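PDB 5DP2: CurF, which probably catalyses cyclopropane ring formation in curacin A biosynthesis, as an NADP-binding enoyl reductase domain turned cyclopropanase. Local coordinates for residues A[139-148]-A[292-303]. Residues are numbered along the deposited sequence; the frame is centred on the assembly and turned at random. Where two conformers were deposited one is given.
Sequences IFMSFFTAYY and HAKLWDDLALLF. With NAP (NADP nicotinamide-adenine-dinucleotide phosphate), chain B.
The ring of Phe144 is the knob of this helix crossing, received among His292, Leu295, Trp296 and Leu299. Leu299 CD1 makes a CH-pi contact over one face, 4.0 Å from the Phe144 centroid, and Phe140 CD1 covers the other, so the ring is held between the two. Its edge meets His292 O and, rim to rim, the six-membered ring of Trp296, where Phe144 CZ lies 3.5 Å from Trp296 CE3. Further along, the edge of Phe303 points into the face of Phe143 in a T-shaped stack, planes at 89°, with Phe303 CZ over the centre of the Phe143 ring. Ile139 CD1 covers a face of Phe303, 3.9 Å from its centroid. Tyr147 has Leu299 CG over a face and Leu295 CD2 at its edge. With CG anti to the backbone N (chi1 -173°), its ring extends across the interface, and Tyr147 OH donates to Asp298 OD2 at 2.6 Å, on the anti side and 30° out of the carboxylate plane. A phenylalanine here would probably leave Asp298 OD2 without its tyrosine donor and the helices without the polar bond between them. The helices cross nearly at right angles, and their axes stay 10.7 Å apart at their closest, so large rings rather than backbones fill the junction. Apolar and ring contacts thus carry the packing, with one short directional bond at the margin. On the side of helix 140-153 turned from 292-303, Thr145 OG1 donates to Met141 O and lies 3.4 Å from C4N of the NADP nicotinamide, so the contact backs one wall of the cofactor pocket.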
ATOM      1  N   ILE A 139       4.063  -7.127   1.823  1.00  5.30           N
ATOM      2  CA  ILE A 139       3.952  -6.525   3.157  1.00  5.74           C
ATOM      3  C   ILE A 139       3.967  -4.998   3.206  1.00  5.26           C
ATOM      4  O   ILE A 139       3.090  -4.395   3.812  1.00  5.63           O
ATOM      5  CB  ILE A 139       5.069  -7.083   4.096  1.00  6.44           C
ATOM      6  CG1 ILE A 139       4.870  -8.577   4.325  1.00  7.51           C
ATOM      7  CG2 ILE A 139       5.098  -6.299   5.403  1.00  7.12           C
ATOM      8  CD1 ILE A 139       5.985  -9.240   5.098  1.00  8.75           C
ATOM      9  N   PHE A 140       5.017  -4.365   2.649  1.00  4.94           N
ATOM     10  CA  PHE A 140       5.384  -3.012   3.084  1.00  4.78           C
ATOM     11  C   PHE A 140       4.281  -1.961   2.938  1.00  4.40           C
ATOM     12  O   PHE A 140       3.811  -1.403   3.934  1.00  4.71           O
ATOM     13  CB  PHE A 140       6.674  -2.558   2.358  1.00  4.81           C
ATOM     14  CG  PHE A 140       7.163  -1.207   2.780  1.00  4.86           C
ATOM     15  CD1 PHE A 140       7.938  -1.049   3.934  1.00  5.58           C
ATOM     16  CD2 PHE A 140       6.836  -0.068   2.057  1.00  5.19           C
ATOM     17  CE1 PHE A 140       8.356   0.207   4.334  1.00  6.25           C
ATOM     18  CE2 PHE A 140       7.260   1.192   2.451  1.00  5.86           C
ATOM     19  CZ  PHE A 140       8.011   1.324   3.604  1.00  6.51           C
ATOM     20  N   MET A 141       3.886  -1.617   1.713  1.00  4.59           N
ATOM     21  CA  MET A 141       3.016  -0.473   1.605  0.65  4.62           C
ATOM     22  C   MET A 141       1.648  -0.752   2.240  1.00  4.35           C
ATOM     23  O   MET A 141       1.089   0.104   2.942  1.00  5.15           O
ATOM     24  CB  MET A 141       2.901  -0.023   0.156  0.65  5.42           C
ATOM     25  CG  MET A 141       2.183   1.282  -0.022  0.65  6.13           C
ATOM     26  SD  MET A 141       2.890   2.730   0.766  0.65  8.69           S
ATOM     27  CE  MET A 141       4.193   3.124  -0.393  0.65 10.48           C
ATOM     28  N   SER A 142       1.089  -1.926   1.998  1.00  4.33           N
ATOM     29  CA  SER A 142      -0.270  -2.202   2.481  1.00  4.49           C
ATOM     30  C   SER A 142      -0.330  -2.261   4.018  1.00  4.10           C
ATOM     31  O   SER A 142      -1.209  -1.653   4.630  1.00  4.36           O
ATOM     32  CB  SER A 142      -0.819  -3.466   1.846  1.00  4.95           C
ATOM     33  OG  SER A 142      -0.893  -3.364   0.437  1.00  5.66           O
ATOM     34  N   PHE A 143       0.577  -3.027   4.635  1.00  4.15           N
ATOM     35  CA  PHE A 143       0.570  -3.108   6.093  1.00  4.36           C
ATOM     36  C   PHE A 143       1.046  -1.847   6.762  1.00  4.12           C
ATOM     37  O   PHE A 143       0.547  -1.516   7.848  1.00  4.60           O
ATOM     38  CB  PHE A 143       1.347  -4.325   6.618  1.00  4.47           C
ATOM     39  CG  PHE A 143       0.604  -5.632   6.486  1.00  4.59           C
ATOM     40  CD1 PHE A 143      -0.250  -6.053   7.498  1.00  5.60           C
ATOM     41  CD2 PHE A 143       0.740  -6.414   5.358  1.00  5.27           C
ATOM     42  CE1 PHE A 143      -0.918  -7.266   7.402  1.00  6.53           C
ATOM     43  CE2 PHE A 143       0.088  -7.646   5.271  1.00  6.61           C
ATOM     44  CZ  PHE A 143      -0.739  -8.065   6.300  1.00  7.19           C
ATOM     45  N   PHE A 144       2.051  -1.146   6.216  1.00  4.10           N
ATOM     46  CA  PHE A 144       2.507   0.062   6.891  1.00  4.31           C
ATOM     47  C   PHE A 144       1.394   1.115   6.872  1.00  4.52           C
ATOM     48  O   PHE A 144       1.172   1.818   7.863  1.00  5.03           O
ATOM     49  CB  PHE A 144       3.829   0.593   6.318  1.00  4.66           C
ATOM     50  CG  PHE A 144       5.061  -0.172   6.758  1.00  4.94           C
ATOM     51  CD1 PHE A 144       5.165  -1.557   6.675  1.00  5.18           C
ATOM     52  CD2 PHE A 144       6.172   0.526   7.242  1.00  6.04           C
ATOM     53  CE1 PHE A 144       6.311  -2.227   7.060  1.00  6.18           C
ATOM     54  CE2 PHE A 144       7.326  -0.143   7.630  1.00  6.42           C
ATOM     55  CZ  PHE A 144       7.397  -1.511   7.535  1.00  6.28           C
ATOM     56  N   THR A 145       0.667   1.222   5.738  1.00  4.57           N
ATOM     57  CA  THR A 145      -0.454   2.158   5.636  1.00  4.82           C
ATOM     58  C   THR A 145      -1.549   1.802   6.630  1.00  4.71           C
ATOM     59  O   THR A 145      -2.048   2.652   7.372  1.00  5.22           O
ATOM     60  CB  THR A 145      -1.002   2.128   4.197  1.00  5.23           C
ATOM     61  OG1 THR A 145       0.008   2.565   3.279  1.00  6.01           O
ATOM     62  CG2 THR A 145      -2.195   3.052   4.021  1.00  6.13           C
ATOM     63  N   ALA A 146      -1.951   0.527   6.624  1.00  4.67           N
ATOM     64  CA  ALA A 146      -3.045   0.103   7.492  1.00  5.09           C
ATOM     65  C   ALA A 146      -2.667   0.216   8.973  1.00  4.94           C
ATOM     66  O   ALA A 146      -3.498   0.584   9.803  1.00  5.45           O
ATOM     67  CB  ALA A 146      -3.493  -1.289   7.134  1.00  6.03           C
ATOM     68  N   TYR A 147      -1.422  -0.109   9.323  1.00  4.84           N
ATOM     69  CA  TYR A 147      -0.997  -0.019  10.719  1.00  5.17           C
ATOM     70  C   TYR A 147      -0.937   1.426  11.177  1.00  4.93           C
ATOM     71  O   TYR A 147      -1.413   1.775  12.267  1.00  5.41           O
ATOM     72  CB  TYR A 147       0.375  -0.696  10.889  1.00  5.59           C
ATOM     73  CG  TYR A 147       0.809  -0.796  12.338  1.00  6.14           C
ATOM     74  CD1 TYR A 147       0.385  -1.840  13.138  1.00  8.45           C
ATOM     75  CD2 TYR A 147       1.653   0.139  12.902  1.00  9.16           C
ATOM     76  CE1 TYR A 147       0.793  -1.960  14.450  1.00 10.29           C
ATOM     77  CE2 TYR A 147       2.051   0.041  14.235  1.00 10.53           C
ATOM     78  CZ  TYR A 147       1.610  -1.017  15.001  1.00  9.82           C
ATOM     79  OH  TYR A 147       1.996  -1.155  16.327  1.00 13.00           O
ATOM     80  N   TYR A 148      -0.347   2.307  10.360  1.00  5.17           N
ATOM     81  CA  TYR A 148      -0.293   3.711  10.742  1.00  5.39           C
ATOM     82  C   TYR A 148      -1.693   4.266  10.960  1.00  5.21           C
ATOM     83  O   TYR A 148      -1.970   4.949  11.949  1.00  6.04           O
ATOM     84  CB  TYR A 148       0.485   4.506   9.684  1.00  5.56           C
ATOM     85  CG  TYR A 148       0.670   5.935  10.063  1.00  6.17           C
ATOM     86  CD1 TYR A 148       1.349   6.293  11.223  1.00  7.49           C
ATOM     87  CD2 TYR A 148       0.174   6.956   9.255  1.00  6.39           C
ATOM     88  CE1 TYR A 148       1.540   7.612  11.575  1.00  8.72           C
ATOM     89  CE2 TYR A 148       0.374   8.286   9.587  1.00  7.77           C
ATOM     90  CZ  TYR A 148       1.058   8.618  10.748  1.00  8.21           C
ATOM     91  OH  TYR A 148       1.253   9.941  11.097  1.00 12.22           O
ATOM     92  N   HIS A 292       9.590   4.750   8.793  1.00  7.74           N
ATOM     93  CA  HIS A 292       9.419   3.358   8.422  1.00  7.56           C
ATOM     94  C   HIS A 292      10.127   2.421   9.394  1.00  7.60           C
ATOM     95  O   HIS A 292       9.657   1.304   9.632  1.00  8.03           O
ATOM     96  CB  HIS A 292       9.810   3.070   6.969  1.00  8.67           C
ATOM     97  CG  HIS A 292      11.268   3.196   6.655  1.00  9.76           C
ATOM     98  ND1 HIS A 292      11.778   4.259   5.937  1.00 13.12           N
ATOM     99  CD2 HIS A 292      12.304   2.361   6.892  1.00 13.23           C
ATOM    100  CE1 HIS A 292      13.081   4.083   5.782  1.00 15.19           C
ATOM    101  NE2 HIS A 292      13.425   2.950   6.365  1.00 14.33           N
ATOM    102  N   ALA A 293      11.267   2.843   9.937  1.00  7.95           N
ATOM    103  CA  ALA A 293      12.007   2.024  10.883  1.00  9.08           C
ATOM    104  C   ALA A 293      11.187   1.775  12.147  1.00  8.45           C
ATOM    105  O   ALA A 293      11.141   0.654  12.657  1.00  9.14           O
ATOM    106  CB  ALA A 293      13.324   2.713  11.248  1.00 11.08           C
ATOM    107  N   LYS A 294      10.534   2.817  12.652  1.00  8.86           N
ATOM    108  CA  LYS A 294       9.731   2.663  13.855  0.56  9.59           C
ATOM    109  C   LYS A 294       8.487   1.809  13.618  1.00  8.78           C
ATOM    110  O   LYS A 294       8.111   1.016  14.490  1.00 10.50           O
ATOM    111  CB  LYS A 294       9.388   4.020  14.424  0.56 12.43           C
ATOM    112  CG  LYS A 294      10.613   4.754  14.946  0.56 14.83           C
ATOM    113  CD  LYS A 294      10.251   6.095  15.548  0.56 18.56           C
ATOM    114  CE  LYS A 294      10.036   7.146  14.479  0.56 22.75           C
ATOM    115  NZ  LYS A 294       9.709   8.466  15.097  0.56 26.14           N
ATOM    116  N   LEU A 295       7.870   1.933  12.436  1.00  7.69           N
ATOM    117  CA  LEU A 295       6.746   1.054  12.150  1.00  7.69           C
ATOM    118  C   LEU A 295       7.199  -0.393  12.061  1.00  7.13           C
ATOM    119  O   LEU A 295       6.506  -1.296  12.569  1.00  8.23           O
ATOM    120  CB  LEU A 295       6.038   1.499  10.865  1.00  7.53           C
ATOM    121  CG  LEU A 295       5.282   2.816  10.918  1.00  8.42           C
ATOM    122  CD1 LEU A 295       4.804   3.274   9.548  1.00 10.26           C
ATOM    123  CD2 LEU A 295       4.107   2.762  11.855  1.00 13.34           C
ATOM    124  N   TRP A 296       8.356  -0.649  11.430  1.00  6.78           N
ATOM    125  CA  TRP A 296       8.839  -2.028  11.338  1.00  7.33           C
ATOM    126  C   TRP A 296       9.217  -2.603  12.714  1.00  7.67           C
ATOM    127  O   TRP A 296       9.107  -3.801  12.938  1.00  8.59           O
ATOM    128  CB  TRP A 296      10.002  -2.135  10.345  1.00  7.03           C
ATOM    129  CG  TRP A 296      10.370  -3.531   9.918  1.00  7.16           C
ATOM    130  CD1 TRP A 296      11.619  -4.096   9.967  1.00  9.07           C
ATOM    131  CD2 TRP A 296       9.516  -4.545   9.343  1.00  6.90           C
ATOM    132  NE1 TRP A 296      11.592  -5.360   9.463  1.00  9.83           N
ATOM    133  CE2 TRP A 296      10.321  -5.664   9.056  1.00  8.04           C
ATOM    134  CE3 TRP A 296       8.151  -4.622   9.037  1.00  7.15           C
ATOM    135  CZ2 TRP A 296       9.812  -6.838   8.496  1.00  8.98           C
ATOM    136  CZ3 TRP A 296       7.636  -5.797   8.476  1.00  7.95           C
ATOM    137  CH2 TRP A 296       8.464  -6.889   8.233  1.00  8.83           C
ATOM    138  N   ASP A 297       9.641  -1.744  13.641  1.00  8.37           N
ATOM    139  CA  ASP A 297       9.908  -2.221  15.002  1.00  9.86           C
ATOM    140  C   ASP A 297       8.664  -2.896  15.589  1.00 10.19           C
ATOM    141  O   ASP A 297       8.787  -3.852  16.357  1.00 14.22           O
ATOM    142  CB  ASP A 297      10.330  -1.082  15.931  1.00 12.17           C
ATOM    143  CG  ASP A 297      11.728  -0.569  15.689  1.00 15.51           C
ATOM    144  OD1 ASP A 297      12.565  -1.305  15.136  1.00 16.92           O
ATOM    145  OD2 ASP A 297      11.968   0.591  16.092  1.00 19.60           O
ATOM    146  N   ASP A 298       7.476  -2.402  15.262  1.00  9.04           N
ATOM    147  CA  ASP A 298       6.226  -3.019  15.736  1.00 10.48           C
ATOM    148  C   ASP A 298       5.777  -4.183  14.848  1.00  9.74           C
ATOM    149  O   ASP A 298       5.322  -5.219  15.343  1.00 16.13           O
ATOM    150  CB  ASP A 298       5.080  -2.000  15.825  1.00 12.39           C
ATOM    151  CG  ASP A 298       5.238  -0.986  16.939  1.00 14.95           C
ATOM    152  OD1 ASP A 298       6.226  -1.016  17.687  1.00 19.05           O
ATOM    153  OD2 ASP A 298       4.331  -0.151  17.045  1.00 17.52           O
ATOM    154  N   LEU A 299       5.893  -4.042  13.530  1.00  7.34           N
ATOM    155  CA  LEU A 299       5.321  -5.017  12.631  1.00  7.23           C
ATOM    156  C   LEU A 299       6.203  -6.254  12.443  1.00  7.23           C
ATOM    157  O   LEU A 299       5.678  -7.340  12.184  1.00  7.91           O
ATOM    158  CB  LEU A 299       5.047  -4.371  11.274  1.00  6.60           C
ATOM    159  CG  LEU A 299       3.845  -3.424  11.215  1.00  7.17           C
ATOM    160  CD1 LEU A 299       3.891  -2.556   9.947  1.00  8.15           C
ATOM    161  CD2 LEU A 299       2.536  -4.206  11.243  1.00  9.05           C
ATOM    162  N   ALA A 300       7.532  -6.121  12.487  1.00  7.45           N
ATOM    163  CA  ALA A 300       8.412  -7.231  12.123  1.00  7.69           C
ATOM    164  C   ALA A 300       8.115  -8.454  12.965  1.00  7.67           C
ATOM    165  O   ALA A 300       8.078  -9.579  12.464  1.00  9.46           O
ATOM    166  CB  ALA A 300       9.888  -6.844  12.262  1.00  8.65           C
ATOM    167  N   LEU A 301       7.943  -8.269  14.256  1.00  9.30           N
ATOM    168  CA  LEU A 301       7.764  -9.450  15.106  0.50 10.27           C
ATOM    169  C   LEU A 301       6.412 -10.130  14.846  1.00  9.68           C
ATOM    170  O   LEU A 301       6.287 -11.328  15.063  1.00 10.79           O
ATOM    171  CB  LEU A 301       7.993  -9.158  16.593  0.50 11.98           C
ATOM    172  CG  LEU A 301       6.983  -8.219  17.234  0.50 13.76           C
ATOM    173  CD1 LEU A 301       5.848  -9.015  17.874  0.50 16.49           C
ATOM    174  CD2 LEU A 301       7.663  -7.338  18.291  0.50 15.69           C
ATOM    175  N   LEU A 302       5.415  -9.370  14.352  1.00  9.31           N
ATOM    176  CA  LEU A 302       4.114  -9.954  14.051  1.00  8.99           C
ATOM    177  C   LEU A 302       4.198 -10.857  12.825  1.00  9.00           C
ATOM    178  O   LEU A 302       3.511 -11.890  12.769  1.00  9.85           O
ATOM    179  CB  LEU A 302       3.052  -8.864  13.869  1.00  9.33           C
ATOM    180  CG  LEU A 302       2.853  -7.935  15.056  1.00 10.37           C
ATOM    181  CD1 LEU A 302       1.791  -6.912  14.738  1.00 11.79           C
ATOM    182  CD2 LEU A 302       2.488  -8.687  16.328  1.00 12.06           C
ATOM    183  N   PHE A 303       5.035 -10.511  11.847  1.00  8.35           N
ATOM    184  CA  PHE A 303       5.266 -11.395  10.728  1.00  8.55           C
ATOM    185  C   PHE A 303       6.148 -12.569  11.126  1.00  9.60           C
ATOM    186  O   PHE A 303       5.964 -13.686  10.601  1.00 11.85           O
ATOM    187  CB  PHE A 303       5.846 -10.634   9.546  1.00  8.10           C
ATOM    188  CG  PHE A 303       4.801  -9.804   8.883  1.00  7.11           C
ATOM    189  CD1 PHE A 303       3.850 -10.396   8.042  1.00  6.79           C
ATOM    190  CD2 PHE A 303       4.690  -8.460   9.150  1.00  7.51           C
ATOM    191  CE1 PHE A 303       2.830  -9.658   7.474  1.00  7.44           C
ATOM    192  CE2 PHE A 303       3.668  -7.710   8.582  1.00  7.94           C
ATOM    193  CZ  PHE A 303       2.748  -8.310   7.753  1.00  7.82           C
TER
HETATM  194  PA  NAP B 401      -6.263  -1.983  -4.136  0.91  5.73           P
HETATM  195  O1A NAP B 401      -5.679  -3.348  -4.257  0.91  5.89           O
HETATM  196  O2A NAP B 401      -7.080  -1.644  -2.944  0.91  7.21           O
HETATM  197  O5B NAP B 401      -7.081  -1.707  -5.481  0.91  6.09           O
HETATM  198  C5B NAP B 401      -8.035  -0.640  -5.564  0.91  6.88           C
HETATM  199  C4B NAP B 401      -9.332  -0.952  -4.849  0.91  6.87           C
HETATM  200  O4B NAP B 401     -10.257   0.067  -5.148  0.91  8.01           O
HETATM  201  C3B NAP B 401      -9.948  -2.265  -5.233  0.91  7.47           C
HETATM  202  O3B NAP B 401      -9.954  -3.108  -4.078  0.91  8.85           O
HETATM  203  C2B NAP B 401     -11.376  -1.926  -5.701  0.91  6.26           C
HETATM  204  O2B NAP B 401     -12.433  -2.685  -5.185  0.91  6.50           O
HETATM  205  C1B NAP B 401     -11.577  -0.516  -5.182  0.91  6.89           C
HETATM  206  N9A NAP B 401     -12.364   0.345  -6.054  0.91  7.20           N
HETATM  207  C8A NAP B 401     -11.906   1.083  -7.123  0.91  9.94           C
HETATM  208  N7A NAP B 401     -12.921   1.770  -7.697  0.91 11.23           N
HETATM  209  C5A NAP B 401     -14.021   1.480  -6.987  0.91  8.87           C
HETATM  210  C6A NAP B 401     -15.392   1.868  -7.056  0.91 10.50           C
HETATM  211  N6A NAP B 401     -15.802   2.724  -8.014  0.91 14.12           N
HETATM  212  N1A NAP B 401     -16.235   1.376  -6.157  0.91 10.48           N
HETATM  213  C2A NAP B 401     -15.792   0.529  -5.221  0.91  8.65           C
HETATM  214  N3A NAP B 401     -14.539   0.097  -5.054  0.91  6.87           N
HETATM  215  C4A NAP B 401     -13.673   0.557  -5.942  0.91  6.92           C
HETATM  216  O3  NAP B 401      -5.095  -0.883  -4.269  0.91  5.81           O
HETATM  217  PN  NAP B 401      -4.018  -0.403  -3.185  0.91  5.26           P
HETATM  218  O1N NAP B 401      -2.741  -0.194  -3.902  0.91  5.57           O
HETATM  219  O2N NAP B 401      -4.036  -1.306  -1.986  0.91  6.92           O
HETATM  220  O5D NAP B 401      -4.577   1.011  -2.813  0.91  7.01           O
HETATM  221  C5D NAP B 401      -5.839   1.101  -2.113  0.91  8.65           C
HETATM  222  C4D NAP B 401      -6.380   2.550  -2.200  0.91  8.42           C
HETATM  223  O4D NAP B 401      -5.711   3.316  -1.233  0.91  9.49           O
HETATM  224  C3D NAP B 401      -6.115   3.255  -3.536  0.91  9.11           C
HETATM  225  O3D NAP B 401      -7.151   4.227  -3.733  0.91 12.73           O
HETATM  226  C2D NAP B 401      -4.768   3.897  -3.319  0.91  9.79           C
HETATM  227  O2D NAP B 401      -4.605   5.029  -4.179  0.91 14.82           O
HETATM  228  C1D NAP B 401      -4.836   4.269  -1.861  0.91  8.87           C
HETATM  229  N1N NAP B 401      -3.616   4.241  -1.025  0.91  8.67           N
HETATM  230  C2N NAP B 401      -3.267   5.340  -0.319  0.91  8.23           C
HETATM  231  C3N NAP B 401      -2.141   5.373   0.498  0.91  8.37           C
HETATM  232  C7N NAP B 401      -1.804   6.611   1.257  0.91  8.67           C
HETATM  233  O7N NAP B 401      -0.707   6.616   1.773  0.91 11.10           O
HETATM  234  N7N NAP B 401      -2.720   7.613   1.330  0.91  9.26           N
HETATM  235  C4N NAP B 401      -1.341   4.230   0.593  0.91  9.36           C
HETATM  236  C5N NAP B 401      -1.720   3.112  -0.139  0.91  9.48           C
HETATM  237  C6N NAP B 401      -2.865   3.128  -0.945  0.91  9.50           C
HETATM  238  P2B NAP B 401     -12.786  -4.174  -5.648  0.91  6.51           P
HETATM  239  O1X NAP B 401     -11.649  -5.061  -5.158  0.91  6.19           O
HETATM  240  O2X NAP B 401     -14.089  -4.432  -4.946  0.91  6.96           O
HETATM  241  O3X NAP B 401     -12.884  -4.155  -7.154  0.91  7.91           O